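Local coordinates for probable ferredoxin-dependent nitrite reductase NirA (Mycobacterium tuberculosis, PDB 1ZJ8), which catalyses the six-electron reduction of sulfite to sulfide with electrons from ferredoxin, using a siroheme and a [4Fe-4S] cluster, at residues 241-254 against 265-277. Residues are numbered along the deposited sequence; the frame is centred on the assembly and turned at random.
Sequences VNHPEHGPGLDLWV and AQRVGAWVPLGEV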
# COMPACT_ATOMS: atom_id res chain seq x y z
N VAL A 241 -5.63 2.40 21.53
CA VAL A 241 -5.24 1.86 22.85
C VAL A 241 -6.05 2.45 23.99
O VAL A 241 -6.45 3.63 23.96
CB VAL A 241 -3.75 2.07 23.19
CG1 VAL A 241 -3.44 3.55 23.52
CG2 VAL A 241 -3.33 1.14 24.35
N ASN A 242 -6.26 1.64 25.03
CA ASN A 242 -6.92 2.09 26.25
C ASN A 242 -5.95 2.78 27.20
O ASN A 242 -5.09 2.11 27.78
CB ASN A 242 -7.53 0.89 26.96
CG ASN A 242 -8.31 0.03 26.02
OD1 ASN A 242 -9.34 0.46 25.49
ND2 ASN A 242 -7.80 -1.19 25.76
N HIS A 243 -6.07 4.10 27.34
CA HIS A 243 -5.29 4.79 28.35
C HIS A 243 -5.96 4.40 29.67
O HIS A 243 -7.19 4.44 29.76
CB HIS A 243 -5.27 6.32 28.17
CG HIS A 243 -4.28 7.01 29.05
ND1 HIS A 243 -2.98 7.25 28.67
CD2 HIS A 243 -4.39 7.47 30.32
CE1 HIS A 243 -2.33 7.84 29.66
NE2 HIS A 243 -3.16 7.98 30.67
N PRO A 244 -5.15 3.97 30.68
CA PRO A 244 -5.75 3.50 31.94
C PRO A 244 -6.57 4.57 32.63
O PRO A 244 -7.57 4.24 33.27
CB PRO A 244 -4.55 3.10 32.79
CG PRO A 244 -3.40 3.80 32.20
CD PRO A 244 -3.68 3.90 30.73
N GLU A 245 -6.16 5.83 32.51
CA GLU A 245 -6.95 6.93 33.04
C GLU A 245 -8.01 7.45 32.07
O GLU A 245 -9.15 7.67 32.48
CB GLU A 245 -6.05 8.08 33.51
CG GLU A 245 -6.60 8.75 34.77
CD GLU A 245 -6.21 10.20 34.90
OE1 GLU A 245 -4.99 10.50 34.78
OE2 GLU A 245 -7.13 11.04 35.12
N HIS A 246 -7.64 7.63 30.80
CA HIS A 246 -8.44 8.42 29.88
C HIS A 246 -9.30 7.57 28.94
O HIS A 246 -10.09 8.11 28.19
CB HIS A 246 -7.55 9.37 29.08
CG HIS A 246 -6.83 10.39 29.91
ND1 HIS A 246 -7.44 11.11 30.91
CD2 HIS A 246 -5.55 10.84 29.85
CE1 HIS A 246 -6.57 11.95 31.45
NE2 HIS A 246 -5.42 11.81 30.82
N GLY A 247 -9.15 6.26 28.97
CA GLY A 247 -10.00 5.38 28.16
C GLY A 247 -9.54 5.24 26.71
O GLY A 247 -8.36 5.51 26.39
N PRO A 248 -10.46 4.81 25.81
CA PRO A 248 -10.02 4.48 24.45
C PRO A 248 -9.56 5.69 23.66
O PRO A 248 -10.16 6.75 23.74
CB PRO A 248 -11.28 3.85 23.81
CG PRO A 248 -12.20 3.53 24.96
CD PRO A 248 -11.91 4.60 25.97
N GLY A 249 -8.47 5.54 22.93
CA GLY A 249 -7.92 6.63 22.13
C GLY A 249 -6.81 6.11 21.23
O GLY A 249 -6.69 4.90 21.04
N LEU A 250 -5.98 7.01 20.71
CA LEU A 250 -5.03 6.60 19.68
C LEU A 250 -3.59 6.92 20.05
O LEU A 250 -3.26 8.06 20.35
CB LEU A 250 -5.42 7.23 18.34
CG LEU A 250 -6.75 6.64 17.81
CD1 LEU A 250 -7.99 7.40 18.32
CD2 LEU A 250 -6.75 6.60 16.31
N ASP A 251 -2.74 5.90 20.01
CA ASP A 251 -1.31 6.07 20.23
C ASP A 251 -0.65 6.56 18.92
O ASP A 251 -0.97 6.08 17.83
CB ASP A 251 -0.71 4.74 20.74
CG ASP A 251 0.79 4.75 20.80
OD1 ASP A 251 1.38 5.85 20.92
OD2 ASP A 251 1.40 3.65 20.71
N LEU A 252 0.26 7.52 19.03
CA LEU A 252 0.82 8.19 17.86
C LEU A 252 2.17 7.61 17.51
O LEU A 252 3.05 7.53 18.36
CB LEU A 252 0.95 9.69 18.12
CG LEU A 252 1.61 10.56 17.04
CD1 LEU A 252 0.99 10.34 15.68
CD2 LEU A 252 1.53 12.05 17.40
N TRP A 253 2.30 7.20 16.25
CA TRP A 253 3.55 6.72 15.68
C TRP A 253 3.95 7.64 14.53
O TRP A 253 3.08 8.19 13.83
CB TRP A 253 3.37 5.30 15.15
CG TRP A 253 3.20 4.24 16.19
CD1 TRP A 253 2.24 4.19 17.13
CD2 TRP A 253 4.01 3.07 16.38
NE1 TRP A 253 2.41 3.07 17.92
CE2 TRP A 253 3.47 2.36 17.47
CE3 TRP A 253 5.15 2.57 15.74
CZ2 TRP A 253 4.02 1.17 17.94
CZ3 TRP A 253 5.70 1.37 16.20
CH2 TRP A 253 5.13 0.69 17.30
N VAL A 254 5.26 7.78 14.33
CA VAL A 254 5.81 8.65 13.30
C VAL A 254 7.14 8.06 12.78
O VAL A 254 7.85 7.36 13.52
CB VAL A 254 5.99 10.08 13.89
CG1 VAL A 254 7.26 10.76 13.39
CG2 VAL A 254 4.76 10.94 13.59
N ALA A 265 8.77 3.14 11.89
CA ALA A 265 8.18 4.27 12.61
C ALA A 265 8.19 3.97 14.11
O ALA A 265 8.10 2.82 14.53
CB ALA A 265 6.76 4.57 12.10
N GLN A 266 8.30 5.04 14.90
CA GLN A 266 8.55 4.95 16.34
C GLN A 266 7.52 5.75 17.15
O GLN A 266 7.06 6.80 16.72
CB GLN A 266 9.94 5.49 16.65
CG GLN A 266 10.98 5.14 15.58
CD GLN A 266 12.22 5.98 15.72
OE1 GLN A 266 12.96 5.88 16.71
NE2 GLN A 266 12.45 6.86 14.73
N ARG A 267 7.18 5.24 18.32
CA ARG A 267 6.22 5.86 19.21
C ARG A 267 6.65 7.24 19.68
O ARG A 267 7.72 7.43 20.24
CB ARG A 267 6.01 4.99 20.44
CG ARG A 267 5.47 3.61 20.14
CD ARG A 267 4.73 3.01 21.31
NE ARG A 267 3.78 3.96 21.90
CZ ARG A 267 3.89 4.50 23.12
NH1 ARG A 267 4.91 4.21 23.91
NH2 ARG A 267 2.97 5.35 23.55
N VAL A 268 5.77 8.21 19.50
CA VAL A 268 5.98 9.54 20.04
C VAL A 268 5.81 9.53 21.57
O VAL A 268 6.29 10.43 22.26
CB VAL A 268 5.01 10.54 19.38
CG1 VAL A 268 5.16 11.93 20.00
CG2 VAL A 268 5.24 10.56 17.85
N GLY A 269 5.13 8.49 22.08
CA GLY A 269 4.86 8.33 23.51
C GLY A 269 3.56 8.99 23.95
O GLY A 269 3.35 9.20 25.15
N ALA A 270 2.68 9.25 22.98
CA ALA A 270 1.51 10.11 23.17
C ALA A 270 0.20 9.35 23.00
O ALA A 270 0.11 8.43 22.18
CB ALA A 270 1.55 11.28 22.18
N TRP A 271 -0.80 9.78 23.77
CA TRP A 271 -2.20 9.32 23.64
C TRP A 271 -3.04 10.50 23.14
O TRP A 271 -2.92 11.60 23.64
CB TRP A 271 -2.73 8.81 24.99
CG TRP A 271 -4.16 8.25 24.99
CD1 TRP A 271 -4.55 6.95 24.71
CD2 TRP A 271 -5.37 8.96 25.33
NE1 TRP A 271 -5.91 6.82 24.84
CE2 TRP A 271 -6.45 8.03 25.22
CE3 TRP A 271 -5.65 10.28 25.71
CZ2 TRP A 271 -7.78 8.39 25.48
CZ3 TRP A 271 -6.98 10.64 25.98
CH2 TRP A 271 -8.03 9.69 25.85
N VAL A 272 -3.88 10.25 22.14
CA VAL A 272 -4.67 11.29 21.50
C VAL A 272 -6.15 10.87 21.44
O VAL A 272 -6.48 9.87 20.80
CB VAL A 272 -4.17 11.53 20.07
CG1 VAL A 272 -4.95 12.65 19.39
CG2 VAL A 272 -2.66 11.84 20.08
N PRO A 273 -7.05 11.64 22.08
CA PRO A 273 -8.46 11.21 22.05
C PRO A 273 -9.01 11.38 20.63
O PRO A 273 -8.51 12.21 19.85
CB PRO A 273 -9.13 12.17 23.03
CG PRO A 273 -8.27 13.43 22.97
CD PRO A 273 -6.86 12.94 22.76
N LEU A 274 -10.01 10.59 20.26
CA LEU A 274 -10.47 10.59 18.87
C LEU A 274 -10.76 12.00 18.28
O LEU A 274 -10.47 12.26 17.11
CB LEU A 274 -11.69 9.67 18.72
CG LEU A 274 -12.20 9.47 17.29
CD1 LEU A 274 -11.11 8.98 16.33
CD2 LEU A 274 -13.37 8.50 17.31
N GLY A 275 -11.33 12.89 19.10
CA GLY A 275 -11.66 14.25 18.66
C GLY A 275 -10.48 15.12 18.22
O GLY A 275 -10.63 15.98 17.37
N GLU A 276 -9.31 14.87 18.78
CA GLU A 276 -8.11 15.67 18.53
C GLU A 276 -7.23 15.09 17.41
O GLU A 276 -6.20 15.69 17.06
CB GLU A 276 -7.29 15.80 19.84
CG GLU A 276 -7.74 16.90 20.86
CD GLU A 276 -7.20 16.71 22.32
OE1 GLU A 276 -6.15 16.05 22.55
OE2 GLU A 276 -7.87 17.22 23.25
N VAL A 277 -7.64 13.96 16.81
CA VAL A 277 -6.81 13.24 15.84
C VAL A 277 -6.57 14.05 14.56
O VAL A 277 -5.41 14.21 14.16
CB VAL A 277 -7.34 11.79 15.53
CG1 VAL A 277 -6.55 11.11 14.41
CG2 VAL A 277 -7.29 10.92 16.79
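The near-trans chi1 of Trp271 (-178°), which sets CG opposite the backbone N, lays its indole against the turn that joins strand 236-243 to strand 249-254, while Arg267, CG beside its own N and the chain bent at chi3 (47°), curls back across Trp253 to reach Asp251. A broad flat ring suits the first place: one face takes His243 CB, 3.5 Å from the centroid of the five-membered ring, and His246 CB, 3.6 Å from that of the six-membered ring, both as CH-pi contacts. The His243 ring also turns its edge toward that indole face, and Trp271 NE1 gives a weak hydrogen bond to Val241 O. Gly249, lacking a side chain, lets the indole lie against its CA, 3.4 Å from Trp271 NE1.

Strands 249-254 and 266-272 form an antiparallel hairpin within the mixed sheet of the first nitrite/sulfite reductase 4Fe-4S family region (the cluster cysteines lie in the second), and a beta bulge shifts their register by two between Asp251 and Trp253. Across the hairpin, Arg267 grips the carboxylate side-on: NE meets Asp251 OD2 at 2.7 Å on the syn side, and NH2 meets OD1 from above the plane. Trp253 NE1 donates to the same OD2 (3.0 Å) from the opposite face, so two donors hold this oxygen, and the positive charge probably stabilises the carboxylate. The aliphatic part of Arg267 serves too, its CG lying over the Trp253 ring.

The face bearing Leu250, Val254 and Val272 is largely apolar, Leu250 CD1 meeting Val277 CG2 at 3.9 Å. Between the strands Leu252 CG packs on Val268 CG2 at 3.7 Å; helix 277-291, which starts at Val277, sets Val280 on Leu252, and helix 311-323 lies against Val268.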